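Local coordinates for protein glucokinase (Leishmania braziliensis MHOM/BR/75/M2904, PDB 6EDI) that probably phosphorylates D-glucose at the expense of ATP as a dimeric glucokinase of the actin-like ATPase superfamily, at residues S65-I70 with S169-L174; N156-G161 with C205-P210; Y163-L168 with S198-G203; H220-G223 with Y228-L231; E336-F341 with T388-Q393. All coordinates share one frame; numbering follows the deposited sequence.

Helix 157-170 and one six-stranded sheet gather the contacts of this glucokinase. The helix serves contact 2 at its start, contact 3 in its middle and contact 1 at its end, tying the sheet that holds strand 67-75 to the sheet that holds strand 205-210. Contacts 2, 4 and 5 all reach that second sheet. Centres of contacts 1 and 3 are about 10 Å apart, those of contacts 1 and 5 about 23 Å. Along the chain, 163-168 and 198-203 fall between the two segments of contact 2, contact 1 interleaves with both, and contacts 4 and 5 follow in series. Contacts 3, 4 and 5 also touch the second subunit of the dimer.

Contact 1: residues S65-I70 with S169-L174; sequences SGLHII and SNAGIL
The backbones meet at Ser-65 and Ala-171, where the turn leading into strand 67-75 comes up against the end of helix 157-170, their CA atoms 4.5 Å apart. Ser-65 N donates to Ala-171 O over 2.8 Å, almost straight at 176°. Just beyond, Gly-172 takes a positive phi of 84° and closes the helix with a Schellman motif, which turns the chain away while the carbonyl of Ala-171 receives its donor from another part of the fold.

The side chains close in beside this bond. Ser-65 CB lies 3.5 Å from Ala-171 CA, tighter than usual for carbons, and the Ala-171 methyl is wedged between Ser-65 and Leu-67, whose CD1 reaches it at 4.0 Å. With OG of Ser-65 opposite its own backbone N (chi1 165°), the hydroxyl is hydrogen-bonded with the carbonyl of Ser-60, and it is the methylene that faces the alanine. Leu-67 also packs on Leu-402 of helix 399-409.

The chemistry is thus one straight backbone bond flanked by close carbon contacts: a helix-end carbonyl is given an N-H by a residue 106 positions earlier, with the alanine methyl packed beside it against Ser-65 and Leu-67.

Contact 2: residues N156-G161 with C205-P210; sequences NDLEAG and CMVVAP
Leu-158 meets Val-207 and Ala-209 through aliphatic groups alone, with no ring or other planar side chain at the interface, so neither a face nor an edge enters the contact itself. The flat group that matters nearby is the carboxylate of Glu-159. Its OE1 is approached by Asn-156 N on the anti side, 3.1 Å away and 27° out of the carboxylate plane. Asn-156 is the N-cap of helix 157-170, and Glu-159, three residues on, thus takes the backbone N-H of the cap residue.

The contact proper belongs to one branch of one leucine. CD1 of Leu-158 touches CG1 of Val-207 at 4.1 Å, and the same methyl lies 4.1 Å from CB of Ala-209, bridging two residues, two positions apart, that share one side of strand 205-210. Val-207 presents CG1 because that branch sits anti to its backbone N (chi1 -177°). Leu-158, by contrast, has a chi1 of -110°, away from the usual staggered values, an angle that brings CD1 over both neighbours. Both distances are ordinary van der Waals separations, reached with this unstaggered torsion.

In the fold, the first turn of helix 157-170 lies on the sheet formed around strand 205-210. Met-349 fills in beside all three touching side chains, and Ser-217 of strand 214-222 bonds to the Leu-158 carbonyl. Across the strand, Val-208 faces Leu-330 of helix 317-341, leaving the sheet with a helix against either side.

Contact 3: residues Y163-L168 with S198-G203; sequences YGVLAL and STIGRG
Ile-200 reaches from its loop to helix 157-170 with its two branches divided between two residues: CG2 goes to Val-165, CD1 to Leu-166. CG2 meets CG1 of Val-165 at 3.9 Å, and CD1 meets CD1 of Leu-166 at 3.8 Å, each time one methyl against another while the stems of the side chains lie at a slant to each other. The isoleucine fits over neighbouring positions of one helical turn instead of inserting between successive turns.

Its torsions explain the division. Ile-200 CG1 takes the crowded position between its own backbone N and carbonyl carbon (chi1 55°), and the extended chi2 then carries CD1 out to the leucine, leaving CG2 for the valine. Leu-166 answers with CG opposite its backbone N (chi1 173°), which brings its CD1 across to the loop although its CB does not aim there directly. All three residues are buried, and the bonding across the pair of segments is purely apolar.

Polar groups fix the loop on both sides of the isoleucine. Thr-199 OG1 accepts from Gly-201 N at 2.9 Å, and the Ser-169 hydroxyl of the same helix bonds to Ile-200 N. Tyr-228 packs on both Leu-166 and Ile-200, and Arg-202 O is bonded by Asn-123 of the second subunit.

The loop combines recognised turns: an ST turn at Thr-199, then an inverse gamma turn centred on Arg-202, closed by a weak bond from Gly-203 N to Gly-201 O. Together with the apolar anchor, they make this a non-regular connection held against a helix just before the chain enters the central strand 205-210.

Contact 4: residues H220-G223 with Y228-L231; sequences HYVG and YIVL
His-220 and Ile-229 form a hydrogen-bonded pair in the beta hairpin of strands 214-222 and 227-233. His-220 N donates to Ile-229 O at 2.7 Å, and Ile-229 N returns a bond to His-220 O at 2.9 Å, both fairly straight. The carbonyl of His-220 is also approached by the CA of Tyr-228 at 3.2 Å, a CH...O contact of the kind common between antiparallel strands. At its ring, His-220 ND1 has Arg-204 as partner.

One step along, Tyr-221 and Tyr-228 make a non-hydrogen-bonded pair whose rings stack T-shaped, planes 62° apart and centroids separated by 5.1 Å. Different first torsions turn the rings against each other: Tyr-221 has CG opposite its backbone N (chi1 173°), Tyr-228 has it opposite the carbonyl carbon (chi1 -59°). Their hydroxyls are held separately, by Asp-226 and by the carbonyl of Gly-201.

Around Ile-229 the packing is apolar and looser. Its CG2 lies 4.2 Å from CG2 of Val-222 and stands at the edge of the His-220 imidazole. The same valine and isoleucine pack reciprocally on Ile-229 and Val-222 of the second subunit, placing the hairpin in the dimer interface. Within the tyrosine pair, the edge atom CD1 of Tyr-221 hangs over the centre of the Tyr-228 ring, 3.7 Å above its plane.

Contact 5: residues E336-F341 with T388-Q393; sequences ETTMQF and TTFLRQ
Thr-338 touches Thr-388 and Phe-390 with different branches, and its rotamer decides which goes where. At chi1 -62° its CG2 is opposite the backbone N and aims at Thr-388, just before strand 389-393, whereas OG1, beside the N, bonds back to the Thr-334 carbonyl one helical turn earlier. CG2 then comes 3.4 Å from Thr-388 OG1, a methyl against a hydroxyl oxygen and not a hydrogen bond.

Thr-388 adopts the same first torsion (chi1 -60°), and its OG1 finds its own partner in the carbonyl of Pro-343. The two threonine side chains run alongside in opposite senses, with CG2 of Thr-338 also 3.9 Å from CB of Thr-388. Phe-390, meanwhile, directs its ring back to the helix: CZ lies 3.6 Å from Thr-338 OG1, which stands at the ring edge near its plane. The carbonyl of Thr-388 lies in that plane too, so oxygens approach the phenyl where its hydrogens are.

Both polar side chains are buried yet supplied with backbone carbonyls. From the same stretch of helix, Gln-340 bonds Gln-340 of the second subunit. The contact seats the last turns of helix 317-341 on the start of strand 389-393, which runs between strands 178-182 and 345-348; Phe-390 packs on Trp-182, Cys-346 and Leu-348.

Contact 1: residues S65-I70 with S169-L174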
# COMPACT_ATOMS: atom_id res chain seq x y z
N SER A 65 5.04 -25.70 -13.24
CA SER A 65 6.40 -25.23 -13.53
C SER A 65 7.53 -26.03 -12.89
O SER A 65 8.57 -26.24 -13.51
CB SER A 65 6.55 -23.74 -13.21
OG SER A 65 7.91 -23.34 -13.17
N GLY A 66 7.32 -26.49 -11.66
CA GLY A 66 8.42 -27.06 -10.91
C GLY A 66 9.42 -25.96 -10.61
O GLY A 66 9.95 -25.32 -11.52
N LEU A 67 9.64 -25.70 -9.33
CA LEU A 67 10.60 -24.69 -8.95
C LEU A 67 11.68 -25.44 -8.22
O LEU A 67 11.37 -26.33 -7.43
CB LEU A 67 9.94 -23.65 -8.05
CG LEU A 67 8.88 -22.77 -8.73
CD1 LEU A 67 8.08 -21.99 -7.71
CD2 LEU A 67 9.53 -21.83 -9.72
N HIS A 68 12.94 -25.12 -8.49
CA HIS A 68 14.06 -25.79 -7.82
C HIS A 68 14.92 -24.77 -7.09
O HIS A 68 15.19 -23.68 -7.60
CB HIS A 68 14.90 -26.59 -8.83
CG HIS A 68 14.18 -27.73 -9.46
ND1 HIS A 68 14.34 -28.08 -10.78
CD2 HIS A 68 13.28 -28.61 -8.95
CE1 HIS A 68 13.57 -29.12 -11.07
NE2 HIS A 68 12.92 -29.46 -9.98
N ILE A 69 15.35 -25.13 -5.88
CA ILE A 69 16.27 -24.30 -5.12
C ILE A 69 17.38 -25.19 -4.59
O ILE A 69 17.15 -26.33 -4.19
CB ILE A 69 15.58 -23.55 -3.96
CG1 ILE A 69 14.37 -22.76 -4.47
CG2 ILE A 69 16.54 -22.60 -3.26
CD1 ILE A 69 13.57 -22.02 -3.38
N ILE A 70 18.60 -24.67 -4.64
CA ILE A 70 19.73 -25.29 -3.97
C ILE A 70 20.34 -24.23 -3.08
O ILE A 70 20.56 -23.12 -3.54
CB ILE A 70 20.80 -25.73 -4.96
CG1 ILE A 70 20.29 -26.82 -5.88
CG2 ILE A 70 22.03 -26.23 -4.21
CD1 ILE A 70 19.82 -28.04 -5.18
N SER A 169 2.26 -19.13 -7.66
CA SER A 169 1.12 -18.86 -8.52
C SER A 169 1.50 -18.96 -10.00
O SER A 169 0.85 -19.68 -10.76
CB SER A 169 0.56 -17.47 -8.22
OG SER A 169 -0.63 -17.25 -8.95
N ASN A 170 2.54 -18.23 -10.41
CA ASN A 170 2.98 -18.24 -11.80
C ASN A 170 3.43 -19.64 -12.23
O ASN A 170 3.37 -19.99 -13.40
CB ASN A 170 4.12 -17.25 -12.01
CG ASN A 170 3.66 -15.81 -11.92
OD1 ASN A 170 2.47 -15.53 -12.07
ND2 ASN A 170 4.59 -14.90 -11.67
N ALA A 171 3.85 -20.43 -11.25
CA ALA A 171 4.26 -21.79 -11.52
C ALA A 171 3.08 -22.74 -11.74
O ALA A 171 3.27 -23.87 -12.20
CB ALA A 171 5.14 -22.31 -10.38
N GLY A 172 1.87 -22.29 -11.41
CA GLY A 172 0.68 -23.10 -11.60
C GLY A 172 0.47 -24.05 -10.43
O GLY A 172 -0.34 -24.97 -10.51
N ILE A 173 1.18 -23.79 -9.33
CA ILE A 173 1.27 -24.73 -8.22
C ILE A 173 0.66 -24.18 -6.92
O ILE A 173 0.81 -24.76 -5.84
CB ILE A 173 2.74 -25.19 -8.08
CG1 ILE A 173 2.81 -26.70 -8.04
CG2 ILE A 173 3.50 -24.47 -6.98
CD1 ILE A 173 2.16 -27.25 -9.26
N LEU A 174 -0.06 -23.07 -7.04
CA LEU A 174 -0.64 -22.43 -5.85
C LEU A 174 -1.52 -23.37 -5.03
O LEU A 174 -1.41 -23.42 -3.81
CB LEU A 174 -1.42 -21.15 -6.22
CG LEU A 174 -1.89 -20.31 -5.04
CD1 LEU A 174 -0.70 -19.76 -4.28
CD2 LEU A 174 -2.79 -19.15 -5.49

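Contact 2: residues N156-G161 with C205-P210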
# COMPACT_ATOMS: atom_id res chain seq x y z
N ASN A 156 12.38 -7.25 2.76
CA ASN A 156 11.79 -7.60 4.05
C ASN A 156 11.32 -9.04 3.99
O ASN A 156 10.98 -9.54 2.93
CB ASN A 156 10.58 -6.70 4.35
CG ASN A 156 10.98 -5.41 5.06
OD1 ASN A 156 11.32 -5.43 6.25
ND2 ASN A 156 10.92 -4.29 4.34
N ASP A 157 11.32 -9.69 5.15
CA ASP A 157 10.85 -11.07 5.27
C ASP A 157 9.47 -11.28 4.60
O ASP A 157 9.30 -12.18 3.76
CB ASP A 157 10.89 -11.49 6.76
CG ASP A 157 9.85 -12.55 7.13
OD1 ASP A 157 9.69 -13.55 6.40
OD2 ASP A 157 9.22 -12.39 8.19
N LEU A 158 8.51 -10.42 4.91
CA LEU A 158 7.17 -10.58 4.35
C LEU A 158 7.06 -10.15 2.89
O LEU A 158 6.17 -10.59 2.16
CB LEU A 158 6.13 -9.85 5.21
CG LEU A 158 5.23 -10.81 5.95
CD1 LEU A 158 4.55 -11.68 4.94
CD2 LEU A 158 6.08 -11.66 6.88
N GLU A 159 7.97 -9.27 2.47
CA GLU A 159 8.03 -8.88 1.06
C GLU A 159 8.49 -10.09 0.26
O GLU A 159 7.87 -10.48 -0.75
CB GLU A 159 8.97 -7.69 0.89
CG GLU A 159 9.22 -7.25 -0.54
CD GLU A 159 10.27 -6.16 -0.62
OE1 GLU A 159 10.91 -5.88 0.41
OE2 GLU A 159 10.46 -5.60 -1.73
N ALA A 160 9.56 -10.72 0.74
CA ALA A 160 10.05 -11.92 0.08
C ALA A 160 9.00 -13.03 0.10
O ALA A 160 8.86 -13.76 -0.86
CB ALA A 160 11.37 -12.38 0.68
N GLY A 161 8.25 -13.15 1.19
CA GLY A 161 7.22 -14.19 1.29
C GLY A 161 6.12 -14.02 0.26
O GLY A 161 5.66 -14.99 -0.38
N CYS A 205 -2.98 -8.89 -4.20
CA CYS A 205 -3.01 -9.92 -3.18
C CYS A 205 -2.48 -9.33 -1.87
O CYS A 205 -1.32 -8.91 -1.79
CB CYS A 205 -2.16 -11.11 -3.64
SG CYS A 205 -2.05 -12.40 -2.41
N MET A 206 -3.32 -9.28 -0.85
CA MET A 206 -2.90 -8.82 0.47
C MET A 206 -2.42 -10.02 1.28
O MET A 206 -3.14 -11.01 1.43
CB MET A 206 -4.06 -8.10 1.18
CG MET A 206 -3.72 -7.65 2.58
SD MET A 206 -2.47 -6.37 2.60
CE MET A 206 -1.76 -6.67 4.21
N VAL A 207 -1.19 -9.92 1.78
CA VAL A 207 -0.58 -11.05 2.49
C VAL A 207 -0.39 -10.72 3.96
O VAL A 207 0.21 -9.69 4.30
CB VAL A 207 0.78 -11.40 1.89
CG1 VAL A 207 1.36 -12.62 2.58
CG2 VAL A 207 0.65 -11.63 0.37
N VAL A 208 -0.91 -11.58 4.83
CA VAL A 208 -0.72 -11.45 6.28
C VAL A 208 -0.17 -12.77 6.82
O VAL A 208 -0.56 -13.82 6.35
CB VAL A 208 -2.06 -11.09 6.96
CG1 VAL A 208 -1.92 -11.14 8.47
CG2 VAL A 208 -2.49 -9.71 6.54
N ALA A 209 0.76 -12.71 7.79
CA ALA A 209 1.40 -13.92 8.32
C ALA A 209 1.55 -13.85 9.83
O ALA A 209 2.48 -13.22 10.35
CB ALA A 209 2.75 -14.15 7.69
N PRO A 210 0.64 -14.50 10.56
CA PRO A 210 0.77 -14.42 12.02
C PRO A 210 1.82 -15.38 12.54
O PRO A 210 2.11 -16.39 11.90
CB PRO A 210 -0.62 -14.83 12.52
CG PRO A 210 -1.23 -15.63 11.40
CD PRO A 210 -0.64 -15.10 10.13

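Contact 3: residues Y163-L168 with S198-G203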
# COMPACT_ATOMS: atom_id res chain seq x y z
N TYR A 163 6.49 -12.43 -2.62
CA TYR A 163 7.06 -12.83 -3.91
C TYR A 163 7.04 -14.36 -4.07
O TYR A 163 6.92 -14.89 -5.18
CB TYR A 163 8.47 -12.27 -4.10
CG TYR A 163 8.52 -10.85 -4.61
CD1 TYR A 163 8.05 -10.53 -5.88
CD2 TYR A 163 9.06 -9.83 -3.83
CE1 TYR A 163 8.08 -9.22 -6.35
CE2 TYR A 163 9.11 -8.51 -4.29
CZ TYR A 163 8.61 -8.22 -5.56
OH TYR A 163 8.63 -6.93 -6.04
N GLY A 164 7.15 -15.08 -2.95
CA GLY A 164 7.09 -16.53 -3.00
C GLY A 164 5.71 -17.01 -3.40
O GLY A 164 5.56 -17.96 -4.17
N VAL A 165 4.68 -16.34 -2.88
CA VAL A 165 3.31 -16.66 -3.23
C VAL A 165 3.11 -16.46 -4.71
O VAL A 165 2.51 -17.30 -5.40
CB VAL A 165 2.32 -15.76 -2.49
CG1 VAL A 165 0.89 -16.08 -2.90
CG2 VAL A 165 2.51 -15.93 -0.98
N LEU A 166 3.62 -15.33 -5.21
CA LEU A 166 3.51 -15.02 -6.63
C LEU A 166 4.24 -16.08 -7.45
O LEU A 166 3.75 -16.54 -8.47
CB LEU A 166 4.11 -13.65 -6.92
CG LEU A 166 4.21 -13.33 -8.41
CD1 LEU A 166 2.81 -13.25 -9.01
CD2 LEU A 166 4.95 -12.02 -8.61
N ALA A 167 5.43 -16.46 -6.97
CA ALA A 167 6.22 -17.46 -7.67
C ALA A 167 5.44 -18.76 -7.79
O ALA A 167 5.37 -19.36 -8.87
CB ALA A 167 7.53 -17.69 -6.96
N LEU A 168 4.84 -19.20 -6.69
CA LEU A 168 4.04 -20.42 -6.69
C LEU A 168 2.87 -20.30 -7.64
O LEU A 168 2.52 -21.26 -8.34
CB LEU A 168 3.53 -20.72 -5.28
CG LEU A 168 4.55 -21.11 -4.22
CD1 LEU A 168 3.94 -21.07 -2.82
CD2 LEU A 168 5.09 -22.49 -4.53
N SER A 198 -6.44 -21.38 -7.71
CA SER A 198 -5.55 -21.95 -8.72
C SER A 198 -4.43 -20.98 -9.03
O SER A 198 -3.40 -21.35 -9.57
CB SER A 198 -6.33 -22.25 -9.99
OG SER A 198 -7.36 -23.17 -9.70
N THR A 199 -4.66 -19.72 -8.68
CA THR A 199 -3.74 -18.63 -9.01
C THR A 199 -4.14 -17.49 -8.10
O THR A 199 -5.26 -17.50 -7.57
CB THR A 199 -3.92 -18.21 -10.48
OG1 THR A 199 -3.14 -17.03 -10.75
CG2 THR A 199 -5.39 -17.93 -10.77
N ILE A 200 -3.25 -16.52 -7.87
CA ILE A 200 -3.70 -15.29 -7.20
C ILE A 200 -4.45 -14.45 -8.22
O ILE A 200 -5.29 -13.63 -7.87
CB ILE A 200 -2.55 -14.45 -6.59
CG1 ILE A 200 -1.50 -14.11 -7.65
CG2 ILE A 200 -1.91 -15.18 -5.41
CD1 ILE A 200 -0.57 -12.98 -7.21
N GLY A 201 -4.14 -14.66 -9.49
CA GLY A 201 -4.81 -13.95 -10.56
C GLY A 201 -4.27 -12.55 -10.79
O GLY A 201 -3.32 -12.13 -10.13
N ARG A 202 -4.87 -11.84 -11.75
CA ARG A 202 -4.45 -10.48 -12.09
C ARG A 202 -5.16 -9.42 -11.24
O ARG A 202 -6.12 -8.78 -11.69
CB ARG A 202 -4.68 -10.19 -13.57
CG ARG A 202 -3.95 -11.16 -14.48
CD ARG A 202 -3.03 -10.43 -15.44
NE ARG A 202 -2.18 -11.37 -16.15
CZ ARG A 202 -2.28 -11.63 -17.45
NH1 ARG A 202 -3.18 -11.00 -18.19
NH2 ARG A 202 -1.46 -12.51 -18.01
N GLY A 203 -4.67 -9.25 -10.02
CA GLY A 203 -5.20 -8.26 -9.10
C GLY A 203 -4.34 -8.23 -7.86
O GLY A 203 -3.35 -8.98 -7.75

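Contact 4: residues H220-G223 with Y228-L231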
# COMPACT_ATOMS: atom_id res chain seq x y z
N HIS A 220 1.07 -5.94 -5.49
CA HIS A 220 0.25 -5.02 -6.30
C HIS A 220 0.37 -5.41 -7.76
O HIS A 220 1.48 -5.57 -8.27
CB HIS A 220 0.71 -3.58 -6.09
CG HIS A 220 0.04 -2.59 -7.00
ND1 HIS A 220 -1.30 -2.29 -6.91
CD2 HIS A 220 0.54 -1.83 -8.00
CE1 HIS A 220 -1.61 -1.39 -7.83
NE2 HIS A 220 -0.51 -1.09 -8.50
N TYR A 221 -0.77 -5.60 -8.44
CA TYR A 221 -0.75 -5.91 -9.86
C TYR A 221 -0.79 -4.63 -10.66
O TYR A 221 -1.56 -3.72 -10.35
CB TYR A 221 -1.93 -6.80 -10.27
CG TYR A 221 -1.99 -6.98 -11.77
CD1 TYR A 221 -1.06 -7.75 -12.44
CD2 TYR A 221 -2.97 -6.35 -12.53
CE1 TYR A 221 -1.09 -7.90 -13.80
CE2 TYR A 221 -3.01 -6.49 -13.90
CZ TYR A 221 -2.07 -7.27 -14.53
OH TYR A 221 -2.11 -7.42 -15.89
N VAL A 222 0.06 -4.57 -11.68
CA VAL A 222 0.26 -3.38 -12.51
C VAL A 222 -0.20 -3.64 -13.95
O VAL A 222 0.50 -4.28 -14.73
CB VAL A 222 1.74 -2.94 -12.53
CG1 VAL A 222 1.90 -1.71 -13.40
CG2 VAL A 222 2.28 -2.67 -11.12
N GLY A 223 -1.37 -3.12 -14.31
CA GLY A 223 -1.95 -3.43 -15.61
C GLY A 223 -1.14 -2.97 -16.81
O GLY A 223 -1.10 -3.66 -17.85
N TYR A 228 3.79 -7.53 -11.51
CA TYR A 228 3.45 -7.29 -10.11
C TYR A 228 4.63 -6.65 -9.37
O TYR A 228 5.79 -6.86 -9.73
CB TYR A 228 3.15 -8.62 -9.41
CG TYR A 228 2.02 -9.45 -9.98
CD1 TYR A 228 2.19 -10.23 -11.12
CD2 TYR A 228 0.81 -9.52 -9.32
CE1 TYR A 228 1.15 -11.02 -11.62
CE2 TYR A 228 -0.23 -10.31 -9.79
CZ TYR A 228 -0.06 -11.06 -10.93
OH TYR A 228 -1.12 -11.82 -11.38
N ILE A 229 4.33 -5.89 -8.31
CA ILE A 229 5.39 -5.41 -7.45
C ILE A 229 4.91 -5.60 -6.02
O ILE A 229 3.73 -5.42 -5.73
CB ILE A 229 5.76 -3.92 -7.72
CG1 ILE A 229 6.89 -3.45 -6.81
CG2 ILE A 229 4.52 -3.00 -7.63
CD1 ILE A 229 7.58 -2.18 -7.29
N VAL A 230 5.80 -6.02 -5.14
CA VAL A 230 5.42 -6.21 -3.75
C VAL A 230 5.84 -5.00 -2.92
O VAL A 230 6.93 -4.46 -3.09
CB VAL A 230 6.02 -7.49 -3.15
CG1 VAL A 230 5.73 -7.55 -1.64
CG2 VAL A 230 5.48 -8.73 -3.86
N LEU A 231 4.95 -4.58 -2.03
CA LEU A 231 5.27 -3.53 -1.09
C LEU A 231 5.28 -4.17 0.28
O LEU A 231 4.30 -4.81 0.67
CB LEU A 231 4.22 -2.41 -1.12
CG LEU A 231 4.34 -1.37 -2.24
CD1 LEU A 231 3.99 -1.99 -3.58
CD2 LEU A 231 3.46 -0.14 -1.98

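Contact 5: residues E336-F341 with T388-Q393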
# COMPACT_ATOMS: atom_id res chain seq x y z
N GLU A 336 -9.88 -4.49 7.81
CA GLU A 336 -9.24 -3.20 7.53
C GLU A 336 -8.34 -3.22 6.28
O GLU A 336 -8.38 -2.30 5.47
CB GLU A 336 -8.45 -2.69 8.74
CG GLU A 336 -9.28 -2.43 10.01
CD GLU A 336 -10.59 -1.70 9.77
OE1 GLU A 336 -10.70 -0.85 8.86
OE2 GLU A 336 -11.54 -1.97 10.53
N THR A 337 -7.52 -4.26 6.13
CA THR A 337 -6.60 -4.29 4.98
C THR A 337 -7.36 -4.52 3.68
O THR A 337 -7.01 -3.95 2.64
CB THR A 337 -5.47 -5.33 5.17
OG1 THR A 337 -6.01 -6.66 5.23
CG2 THR A 337 -4.69 -5.04 6.45
N THR A 338 -8.43 -5.32 3.76
CA THR A 338 -9.26 -5.63 2.61
C THR A 338 -9.96 -4.37 2.15
O THR A 338 -10.04 -4.08 0.94
CB THR A 338 -10.29 -6.72 2.94
OG1 THR A 338 -9.59 -7.93 3.30
CG2 THR A 338 -11.21 -6.99 1.77
N MET A 339 -10.49 -3.59 3.09
CA MET A 339 -11.07 -2.32 2.69
C MET A 339 -10.03 -1.35 2.11
O MET A 339 -10.27 -0.74 1.08
CB MET A 339 -11.83 -1.67 3.87
CG MET A 339 -12.53 -0.37 3.47
SD MET A 339 -13.85 -0.62 2.28
CE MET A 339 -13.27 0.41 0.93
N GLN A 340 -8.86 -1.19 2.74
CA GLN A 340 -7.94 -0.16 2.24
C GLN A 340 -7.39 -0.47 0.86
O GLN A 340 -7.23 0.43 0.04
CB GLN A 340 -6.76 0.03 3.17
CG GLN A 340 -7.10 0.58 4.53
CD GLN A 340 -5.88 0.56 5.40
OE1 GLN A 340 -5.63 -0.41 6.12
NE2 GLN A 340 -5.07 1.61 5.30
N PHE A 341 -7.09 -1.73 0.62
CA PHE A 341 -6.44 -2.13 -0.62
C PHE A 341 -7.36 -2.73 -1.69
O PHE A 341 -6.93 -2.93 -2.86
CB PHE A 341 -5.35 -3.15 -0.27
CG PHE A 341 -4.28 -2.61 0.64
CD1 PHE A 341 -3.52 -1.51 0.25
CD2 PHE A 341 -4.01 -3.23 1.86
CE1 PHE A 341 -2.51 -1.02 1.06
CE2 PHE A 341 -3.00 -2.74 2.70
CZ PHE A 341 -2.25 -1.62 2.31
N THR A 388 -13.47 -10.10 -2.01
CA THR A 388 -12.14 -10.69 -1.90
C THR A 388 -12.15 -12.20 -1.60
O THR A 388 -12.84 -12.66 -0.69
CB THR A 388 -11.30 -9.94 -0.83
OG1 THR A 388 -11.17 -8.56 -1.22
CG2 THR A 388 -9.91 -10.56 -0.68
N THR A 389 -11.37 -12.94 -2.37
CA THR A 389 -11.17 -14.37 -2.17
C THR A 389 -10.09 -14.56 -1.12
O THR A 389 -8.99 -14.02 -1.27
CB THR A 389 -10.76 -15.04 -3.51
OG1 THR A 389 -11.84 -14.94 -4.44
CG2 THR A 389 -10.38 -16.50 -3.32
N PHE A 390 -10.38 -15.31 -0.05
CA PHE A 390 -9.40 -15.57 1.00
C PHE A 390 -8.79 -16.94 0.85
O PHE A 390 -9.49 -17.91 0.54
CB PHE A 390 -10.00 -15.44 2.40
CG PHE A 390 -9.99 -14.04 2.95
CD1 PHE A 390 -10.63 -13.01 2.27
CD2 PHE A 390 -9.36 -13.76 4.14
CE1 PHE A 390 -10.63 -11.72 2.78
CE2 PHE A 390 -9.35 -12.49 4.67
CZ PHE A 390 -9.98 -11.46 3.99
N LEU A 391 -7.47 -17.01 1.04
CA LEU A 391 -6.71 -18.25 0.95
C LEU A 391 -5.90 -18.46 2.22
O LEU A 391 -5.57 -17.50 2.92
CB LEU A 391 -5.77 -18.22 -0.26
CG LEU A 391 -6.32 -17.91 -1.66
CD1 LEU A 391 -5.17 -17.98 -2.66
CD2 LEU A 391 -7.43 -18.88 -2.05
N ARG A 392 -5.54 -19.72 2.48
CA ARG A 392 -4.83 -20.16 3.67
C ARG A 392 -3.68 -21.06 3.26
O ARG A 392 -3.91 -22.01 2.52
CB ARG A 392 -5.75 -21.08 4.44
CG ARG A 392 -6.20 -20.61 5.75
CD ARG A 392 -7.21 -21.63 6.19
NE ARG A 392 -6.57 -22.93 6.27
CZ ARG A 392 -7.16 -24.07 5.98
NH1 ARG A 392 -8.42 -24.08 5.59
NH2 ARG A 392 -6.49 -25.21 6.09
N GLN A 393 -2.48 -20.83 3.78
CA GLN A 393 -1.38 -21.76 3.55
C GLN A 393 -1.63 -23.09 4.26
O GLN A 393 -2.01 -23.11 5.43
CB GLN A 393 -0.05 -21.17 4.02
CG GLN A 393 1.14 -21.95 3.47
CD GLN A 393 2.47 -21.39 3.88
OE1 GLN A 393 2.56 -20.29 4.43
NE2 GLN A 393 3.54 -22.17 3.64